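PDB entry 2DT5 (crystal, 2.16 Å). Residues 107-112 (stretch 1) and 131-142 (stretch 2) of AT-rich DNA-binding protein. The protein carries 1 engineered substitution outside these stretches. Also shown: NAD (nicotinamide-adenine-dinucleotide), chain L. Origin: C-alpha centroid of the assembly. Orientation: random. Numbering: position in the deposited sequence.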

ATOM      1  N   LEU B 107     -18.339  -2.210  -8.434  1.00 32.90           N
ATOM      2  CA  LEU B 107     -18.607  -0.776  -8.534  1.00 32.21           C
ATOM      3  C   LEU B 107     -20.049  -0.540  -8.987  1.00 38.89           C
ATOM      4  O   LEU B 107     -20.462  -1.049 -10.038  1.00 35.12           O
ATOM      5  CB  LEU B 107     -17.641  -0.146  -9.540  1.00 28.97           C
ATOM      6  CG  LEU B 107     -16.166  -0.070  -9.114  1.00 29.56           C
ATOM      7  CD1 LEU B 107     -15.292   0.131 -10.330  1.00 29.75           C
ATOM      8  CD2 LEU B 107     -15.965   1.068  -8.131  1.00 36.00           C
ATOM      9  N   ARG B 108     -20.810   0.237  -8.215  1.00 28.77           N
ATOM     10  CA  ARG B 108     -22.211   0.478  -8.568  1.00 33.44           C
ATOM     11  C   ARG B 108     -22.608   1.935  -8.608  1.00 29.73           C
ATOM     12  O   ARG B 108     -23.793   2.249  -8.673  1.00 37.57           O
ATOM     13  CB  ARG B 108     -23.141  -0.249  -7.591  1.00 32.22           C
ATOM     14  CG  ARG B 108     -22.959  -1.755  -7.578  1.00 34.04           C
ATOM     15  CD  ARG B 108     -23.737  -2.425  -6.435  1.00 31.37           C
ATOM     16  NE  ARG B 108     -23.383  -3.839  -6.343  1.00 38.27           N
ATOM     17  CZ  ARG B 108     -23.717  -4.651  -5.343  1.00 42.48           C
ATOM     18  NH1 ARG B 108     -24.433  -4.208  -4.316  1.00 36.88           N
ATOM     19  NH2 ARG B 108     -23.315  -5.911  -5.364  1.00 41.55           N
ATOM     20  N   GLY B 109     -21.628   2.827  -8.561  1.00 30.49           N
ATOM     21  CA  GLY B 109     -21.935   4.244  -8.586  1.00 29.64           C
ATOM     22  C   GLY B 109     -20.698   5.087  -8.788  1.00 28.67           C
ATOM     23  O   GLY B 109     -19.623   4.749  -8.306  1.00 31.18           O
ATOM     24  N   PHE B 110     -20.861   6.181  -9.516  1.00 28.81           N
ATOM     25  CA  PHE B 110     -19.770   7.091  -9.828  1.00 31.76           C
ATOM     26  C   PHE B 110     -20.310   8.506  -9.654  1.00 31.73           C
ATOM     27  O   PHE B 110     -21.287   8.881 -10.289  1.00 38.70           O
ATOM     28  CB  PHE B 110     -19.297   6.822 -11.260  1.00 27.59           C
ATOM     29  CG  PHE B 110     -19.090   5.355 -11.554  1.00 25.44           C
ATOM     30  CD1 PHE B 110     -20.127   4.588 -12.066  1.00 27.55           C
ATOM     31  CD2 PHE B 110     -17.866   4.733 -11.279  1.00 21.22           C
ATOM     32  CE1 PHE B 110     -19.959   3.227 -12.306  1.00 32.14           C
ATOM     33  CE2 PHE B 110     -17.683   3.364 -11.512  1.00 25.54           C
ATOM     34  CZ  PHE B 110     -18.731   2.608 -12.027  1.00 32.83           C
ATOM     35  N   PHE B 111     -19.677   9.287  -8.781  1.00 34.00           N
ATOM     36  CA  PHE B 111     -20.160  10.626  -8.484  1.00 30.67           C
ATOM     37  C   PHE B 111     -19.116  11.730  -8.537  1.00 35.14           C
ATOM     38  O   PHE B 111     -17.939  11.524  -8.229  1.00 32.27           O
ATOM     39  CB  PHE B 111     -20.815  10.636  -7.091  1.00 32.50           C
ATOM     40  CG  PHE B 111     -21.759   9.485  -6.845  1.00 35.56           C
ATOM     41  CD1 PHE B 111     -21.287   8.265  -6.356  1.00 35.01           C
ATOM     42  CD2 PHE B 111     -23.128   9.619  -7.096  1.00 39.44           C
ATOM     43  CE1 PHE B 111     -22.169   7.197  -6.119  1.00 36.61           C
ATOM     44  CE2 PHE B 111     -24.017   8.558  -6.864  1.00 36.33           C
ATOM     45  CZ  PHE B 111     -23.539   7.349  -6.373  1.00 39.26           C
ATOM     46  N   ASP B 112     -19.575  12.919  -8.916  1.00 37.90           N
ATOM     47  CA  ASP B 112     -18.723  14.098  -9.007  1.00 37.13           C
ATOM     48  C   ASP B 112     -19.672  15.291  -8.851  1.00 39.04           C
ATOM     49  O   ASP B 112     -20.876  15.097  -8.709  1.00 34.60           O
ATOM     50  CB  ASP B 112     -18.030  14.110 -10.370  1.00 31.19           C
ATOM     51  CG  ASP B 112     -16.755  14.922 -10.367  1.00 39.20           C
ATOM     52  OD1 ASP B 112     -16.846  16.170 -10.405  1.00 38.18           O
ATOM     53  OD2 ASP B 112     -15.657  14.317 -10.320  1.00 34.29           O
ATOM     54  N   ASP B 131     -25.158  14.708  -5.243  1.00 48.05           N
ATOM     55  CA  ASP B 131     -26.409  14.936  -4.513  1.00 47.79           C
ATOM     56  C   ASP B 131     -27.273  13.685  -4.493  1.00 45.64           C
ATOM     57  O   ASP B 131     -28.140  13.547  -3.631  1.00 45.34           O
ATOM     58  CB  ASP B 131     -27.226  16.080  -5.125  1.00 51.17           C
ATOM     59  CG  ASP B 131     -26.583  17.431  -4.923  1.00 52.90           C
ATOM     60  OD1 ASP B 131     -25.798  17.579  -3.962  1.00 60.88           O
ATOM     61  OD2 ASP B 131     -26.872  18.352  -5.716  1.00 59.88           O
ATOM     62  N   LEU B 132     -27.032  12.773  -5.436  1.00 41.88           N
ATOM     63  CA  LEU B 132     -27.794  11.527  -5.524  1.00 40.89           C
ATOM     64  C   LEU B 132     -27.415  10.430  -4.521  1.00 41.53           C
ATOM     65  O   LEU B 132     -28.113   9.422  -4.416  1.00 41.57           O
ATOM     66  CB  LEU B 132     -27.695  10.963  -6.940  1.00 47.48           C
ATOM     67  CG  LEU B 132     -28.643  11.617  -7.942  1.00 52.97           C
ATOM     68  CD1 LEU B 132     -28.267  11.241  -9.361  1.00 55.16           C
ATOM     69  CD2 LEU B 132     -30.056  11.170  -7.626  1.00 54.18           C
ATOM     70  N   LEU B 133     -26.321  10.621  -3.786  1.00 40.45           N
ATOM     71  CA  LEU B 133     -25.866   9.630  -2.800  1.00 39.22           C
ATOM     72  C   LEU B 133     -26.954   9.107  -1.860  1.00 42.94           C
ATOM     73  O   LEU B 133     -27.126   7.895  -1.696  1.00 40.02           O
ATOM     74  CB  LEU B 133     -24.742  10.208  -1.936  1.00 36.18           C
ATOM     75  CG  LEU B 133     -23.312  10.302  -2.475  1.00 38.45           C
ATOM     76  CD1 LEU B 133     -22.439  10.852  -1.371  1.00 27.48           C
ATOM     77  CD2 LEU B 133     -22.811   8.924  -2.915  1.00 32.41           C
ATOM     78  N   PRO B 134     -27.700  10.017  -1.220  1.00 45.14           N
ATOM     79  CA  PRO B 134     -28.739   9.535  -0.312  1.00 50.46           C
ATOM     80  C   PRO B 134     -29.760   8.596  -0.963  1.00 49.42           C
ATOM     81  O   PRO B 134     -30.344   7.749  -0.298  1.00 53.12           O
ATOM     82  CB  PRO B 134     -29.348  10.834   0.233  1.00 52.25           C
ATOM     83  CG  PRO B 134     -29.113  11.820  -0.861  1.00 50.18           C
ATOM     84  CD  PRO B 134     -27.727  11.486  -1.335  1.00 41.99           C
ATOM     85  N   GLN B 135     -29.933   8.717  -2.270  1.00 49.21           N
ATOM     86  CA  GLN B 135     -30.886   7.884  -2.982  1.00 50.23           C
ATOM     87  C   GLN B 135     -30.201   6.777  -3.771  1.00 55.46           C
ATOM     88  O   GLN B 135     -30.844   6.103  -4.571  1.00 59.73           O
ATOM     89  CB  GLN B 135     -31.687   8.750  -3.939  1.00 58.00           C
ATOM     90  CG  GLN B 135     -31.891  10.160  -3.417  1.00 69.17           C
ATOM     91  CD  GLN B 135     -32.207  11.129  -4.522  1.00 76.79           C
ATOM     92  OE1 GLN B 135     -32.039  12.341  -4.368  1.00 82.35           O
ATOM     93  NE2 GLN B 135     -32.672  10.604  -5.652  1.00 79.44           N
ATOM     94  N   ARG B 136     -28.899   6.594  -3.565  1.00 51.34           N
ATOM     95  CA  ARG B 136     -28.159   5.554  -4.282  1.00 50.70           C
ATOM     96  C   ARG B 136     -27.448   4.567  -3.366  1.00 44.99           C
ATOM     97  O   ARG B 136     -27.344   3.383  -3.673  1.00 46.27           O
ATOM     98  CB  ARG B 136     -27.131   6.192  -5.219  1.00 48.52           C
ATOM     99  CG  ARG B 136     -27.722   6.740  -6.497  1.00 54.24           C
ATOM    100  CD  ARG B 136     -27.870   5.629  -7.512  1.00 63.51           C
ATOM    101  NE  ARG B 136     -29.205   5.556  -8.091  1.00 68.20           N
ATOM    102  CZ  ARG B 136     -29.817   6.567  -8.695  1.00 75.64           C
ATOM    103  NH1 ARG B 136     -29.215   7.746  -8.799  1.00 79.35           N
ATOM    104  NH2 ARG B 136     -31.027   6.397  -9.207  1.00 74.95           N
ATOM    105  N   VAL B 137     -26.985   5.064  -2.226  1.00 45.16           N
ATOM    106  CA  VAL B 137     -26.237   4.256  -1.270  1.00 40.50           C
ATOM    107  C   VAL B 137     -26.997   3.176  -0.479  1.00 44.61           C
ATOM    108  O   VAL B 137     -26.638   1.998  -0.531  1.00 39.95           O
ATOM    109  CB  VAL B 137     -25.500   5.188  -0.301  1.00 41.32           C
ATOM    110  CG1 VAL B 137     -24.819   4.391   0.798  1.00 37.83           C
ATOM    111  CG2 VAL B 137     -24.492   6.019  -1.084  1.00 37.41           C
ATOM    112  N   PRO B 138     -28.063   3.558   0.250  1.00 47.98           N
ATOM    113  CA  PRO B 138     -28.846   2.602   1.043  1.00 46.53           C
ATOM    114  C   PRO B 138     -29.157   1.263   0.382  1.00 45.09           C
ATOM    115  O   PRO B 138     -29.780   1.199  -0.678  1.00 46.73           O
ATOM    116  CB  PRO B 138     -30.101   3.395   1.383  1.00 49.14           C
ATOM    117  CG  PRO B 138     -29.543   4.783   1.578  1.00 54.55           C
ATOM    118  CD  PRO B 138     -28.629   4.917   0.368  1.00 49.68           C
ATOM    119  N   GLY B 139     -28.699   0.194   1.024  1.00 42.01           N
ATOM    120  CA  GLY B 139     -28.936  -1.138   0.515  1.00 41.08           C
ATOM    121  C   GLY B 139     -28.211  -1.544  -0.756  1.00 44.77           C
ATOM    122  O   GLY B 139     -28.327  -2.689  -1.182  1.00 47.57           O
ATOM    123  N   ARG B 140     -27.457  -0.642  -1.371  1.00 41.98           N
ATOM    124  CA  ARG B 140     -26.767  -1.000  -2.608  1.00 41.05           C
ATOM    125  C   ARG B 140     -25.261  -0.768  -2.615  1.00 39.15           C
ATOM    126  O   ARG B 140     -24.535  -1.477  -3.304  1.00 43.46           O
ATOM    127  CB  ARG B 140     -27.383  -0.248  -3.784  1.00 44.40           C
ATOM    128  CG  ARG B 140     -28.744  -0.774  -4.217  1.00 55.75           C
ATOM    129  CD  ARG B 140     -29.480   0.238  -5.084  1.00 55.84           C
ATOM    130  NE  ARG B 140     -28.662   1.414  -5.376  1.00 62.84           N
ATOM    131  CZ  ARG B 140     -27.730   1.478  -6.323  1.00 58.06           C
ATOM    132  NH1 ARG B 140     -27.484   0.430  -7.101  1.00 60.37           N
ATOM    133  NH2 ARG B 140     -27.030   2.592  -6.475  1.00 47.20           N
ATOM    134  N   ILE B 141     -24.801   0.220  -1.853  1.00 33.55           N
ATOM    135  CA  ILE B 141     -23.392   0.556  -1.807  1.00 37.87           C
ATOM    136  C   ILE B 141     -22.884   0.687  -0.377  1.00 39.51           C
ATOM    137  O   ILE B 141     -23.333   1.562   0.366  1.00 36.89           O
ATOM    138  CB  ILE B 141     -23.155   1.872  -2.542  1.00 41.16           C
ATOM    139  CG1 ILE B 141     -23.594   1.713  -4.003  1.00 37.62           C
ATOM    140  CG2 ILE B 141     -21.687   2.283  -2.415  1.00 39.97           C
ATOM    141  CD1 ILE B 141     -23.619   3.003  -4.793  1.00 40.26           C
ATOM    142  N   GLU B 142     -21.936  -0.167  -0.001  1.00 31.91           N
ATOM    143  CA  GLU B 142     -21.403  -0.143   1.350  1.00 31.95           C
ATOM    144  C   GLU B 142     -20.056   0.565   1.494  1.00 32.96           C
ATOM    145  O   GLU B 142     -19.778   1.161   2.538  1.00 27.65           O
ATOM    146  CB  GLU B 142     -21.249  -1.570   1.896  1.00 32.86           C
ATOM    147  CG  GLU B 142     -22.528  -2.392   2.023  1.00 32.58           C
ATOM    148  CD  GLU B 142     -23.040  -2.934   0.695  1.00 39.52           C
ATOM    149  OE1 GLU B 142     -22.216  -3.278  -0.178  1.00 38.23           O
ATOM    150  OE2 GLU B 142     -24.274  -3.042   0.528  1.00 45.75           O
TER
HETATM  151  PA  NAD L 302      -8.627  15.796  -9.941  1.00 32.75           P
HETATM  152  O1A NAD L 302      -8.222  15.308 -11.295  1.00 31.61           O
HETATM  153  O2A NAD L 302      -8.572  17.262  -9.638  1.00 36.83           O
HETATM  154  O5B NAD L 302     -10.064  15.231  -9.719  1.00 26.24           O
HETATM  155  C5B NAD L 302     -10.836  15.492  -8.520  1.00 29.88           C
HETATM  156  C4B NAD L 302     -12.282  15.308  -8.906  1.00 29.10           C
HETATM  157  O4B NAD L 302     -13.014  15.549  -7.659  1.00 34.36           O
HETATM  158  C3B NAD L 302     -12.889  16.370  -9.904  1.00 34.27           C
HETATM  159  O3B NAD L 302     -13.496  15.675 -11.037  1.00 26.39           O
HETATM  160  C2B NAD L 302     -13.918  17.152  -9.090  1.00 33.57           C
HETATM  161  O2B NAD L 302     -15.000  17.674  -9.763  1.00 34.61           O
HETATM  162  C1B NAD L 302     -14.252  16.102  -8.034  1.00 35.22           C
HETATM  163  N9A NAD L 302     -14.802  16.649  -6.822  1.00 35.39           N
HETATM  164  C8A NAD L 302     -14.483  17.760  -6.028  1.00 30.48           C
HETATM  165  N7A NAD L 302     -15.266  17.882  -4.972  1.00 31.22           N
HETATM  166  C5A NAD L 302     -16.151  16.865  -5.007  1.00 35.11           C
HETATM  167  C6A NAD L 302     -17.256  16.460  -4.126  1.00 44.14           C
HETATM  168  N6A NAD L 302     -17.577  17.127  -3.039  1.00 44.72           N
HETATM  169  N1A NAD L 302     -17.940  15.310  -4.533  1.00 40.14           N
HETATM  170  C2A NAD L 302     -17.665  14.581  -5.635  1.00 38.09           C
HETATM  171  N3A NAD L 302     -16.622  14.929  -6.505  1.00 36.20           N
HETATM  172  C4A NAD L 302     -15.895  16.079  -6.155  1.00 32.86           C
HETATM  173  O3  NAD L 302      -7.738  15.057  -8.832  1.00 31.69           O
HETATM  174  PN  NAD L 302      -6.823  13.687  -8.896  1.00 29.21           P
HETATM  175  O1N NAD L 302      -5.490  14.020  -9.432  1.00 29.94           O
HETATM  176  O2N NAD L 302      -7.663  12.668  -9.594  1.00 27.42           O
HETATM  177  O5D NAD L 302      -6.659  13.387  -7.317  1.00 30.93           O
HETATM  178  C5D NAD L 302      -7.819  13.019  -6.513  1.00 25.21           C
HETATM  179  C4D NAD L 302      -7.392  12.799  -5.110  1.00 29.45           C
HETATM  180  O4D NAD L 302      -6.397  11.668  -5.075  1.00 28.36           O
HETATM  181  C3D NAD L 302      -6.618  14.017  -4.450  1.00 27.44           C
HETATM  182  O3D NAD L 302      -6.993  14.150  -3.062  1.00 34.58           O
HETATM  183  C2D NAD L 302      -5.170  13.581  -4.571  1.00 24.07           C
HETATM  184  O2D NAD L 302      -4.289  14.261  -3.740  1.00 30.78           O
HETATM  185  C1D NAD L 302      -5.303  12.048  -4.255  1.00 29.64           C
HETATM  186  N1N NAD L 302      -4.037  11.334  -4.565  1.00 31.73           N
HETATM  187  C2N NAD L 302      -3.767  10.210  -3.736  1.00 32.70           C
HETATM  188  C3N NAD L 302      -2.897   9.266  -4.063  1.00 28.93           C
HETATM  189  C7N NAD L 302      -2.632   8.135  -3.116  1.00 32.65           C
HETATM  190  O7N NAD L 302      -1.638   7.408  -3.335  1.00 29.94           O
HETATM  191  N7N NAD L 302      -3.436   7.978  -2.049  1.00 27.50           N
HETATM  192  C4N NAD L 302      -2.138   9.317  -5.386  1.00 31.92           C
HETATM  193  C5N NAD L 302      -3.016   9.996  -6.420  1.00 33.45           C
HETATM  194  C6N NAD L 302      -3.660  11.178  -5.983  1.00 29.77           C

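Stretch 1 (107-112) belongs to a strand that begins earlier in the chain; stretch 2 starts inside a 3-10 segment that runs to 135 and then continues as loop and turn. The two run in opposite senses: CA of Arg108 lies 6.9 Å from CA of Ile141, CA of Gly109 7.7 Å from CA of Arg136, and CA of Phe111 8.1 Å from CA of Leu133. No backbone-to-backbone hydrogen bond joins them at these spacings, so every contact involves at least one side chain; together the stretches bury 369 Å², both sides summed. Stretch 2 is held in shape by its own turns: Leu133 O accepts from both Arg136 N and Val137 N, and Val137 O from both Arg140 N and Ile141 N, each at 2.9 Å.

Phe111 anchors one end. Its CA-to-CB bond points toward stretch 2, and Leu133 CD2 sits over one ring face, 3.7 Å from the Phe111 ring centroid and 12° off the normal, a CH-pi contact. Near the ring plane, Phe111 CZ meets Arg136 CB at 3.9 Å and Phe111 CE2 meets Leu132 CB at 4.4 Å, the latter apolar carbon against carbon. Gly109 leaves room beside this ring: an ideal CB there would clash with Phe111 CE1 at 2.8 Å and lie a tight 3.2 Å from Ile141 CD1.

At the other end Ile141 reaches the strand backbone, its CD1 4.0 Å from Arg108 O. Arg108, extended through chi2 and chi3 (both t), donates the single cross-stretch hydrogen bond, from NH1 to Arg140 O (2.9 Å, 145°); its positively charged guanidinium suits the partly negative carbonyl oxygen near its plane. Arg140's CA-to-CB bond points sideways, but its side-chain end comes nearer stretch 1, with Arg108 O near the guanidinium plane at its edge, 3.9 Å from Arg140 NH2; Arg140 NE and NH2 also each make a weak hydrogen bond to Arg136 O at 2.9 Å.

Asp112 points away from stretch 2 and serves NAD instead: its OD1 and OD2 accept from ribose hydroxyls O2B (2.5 Å, very short) and O3B (2.7 Å), respectively.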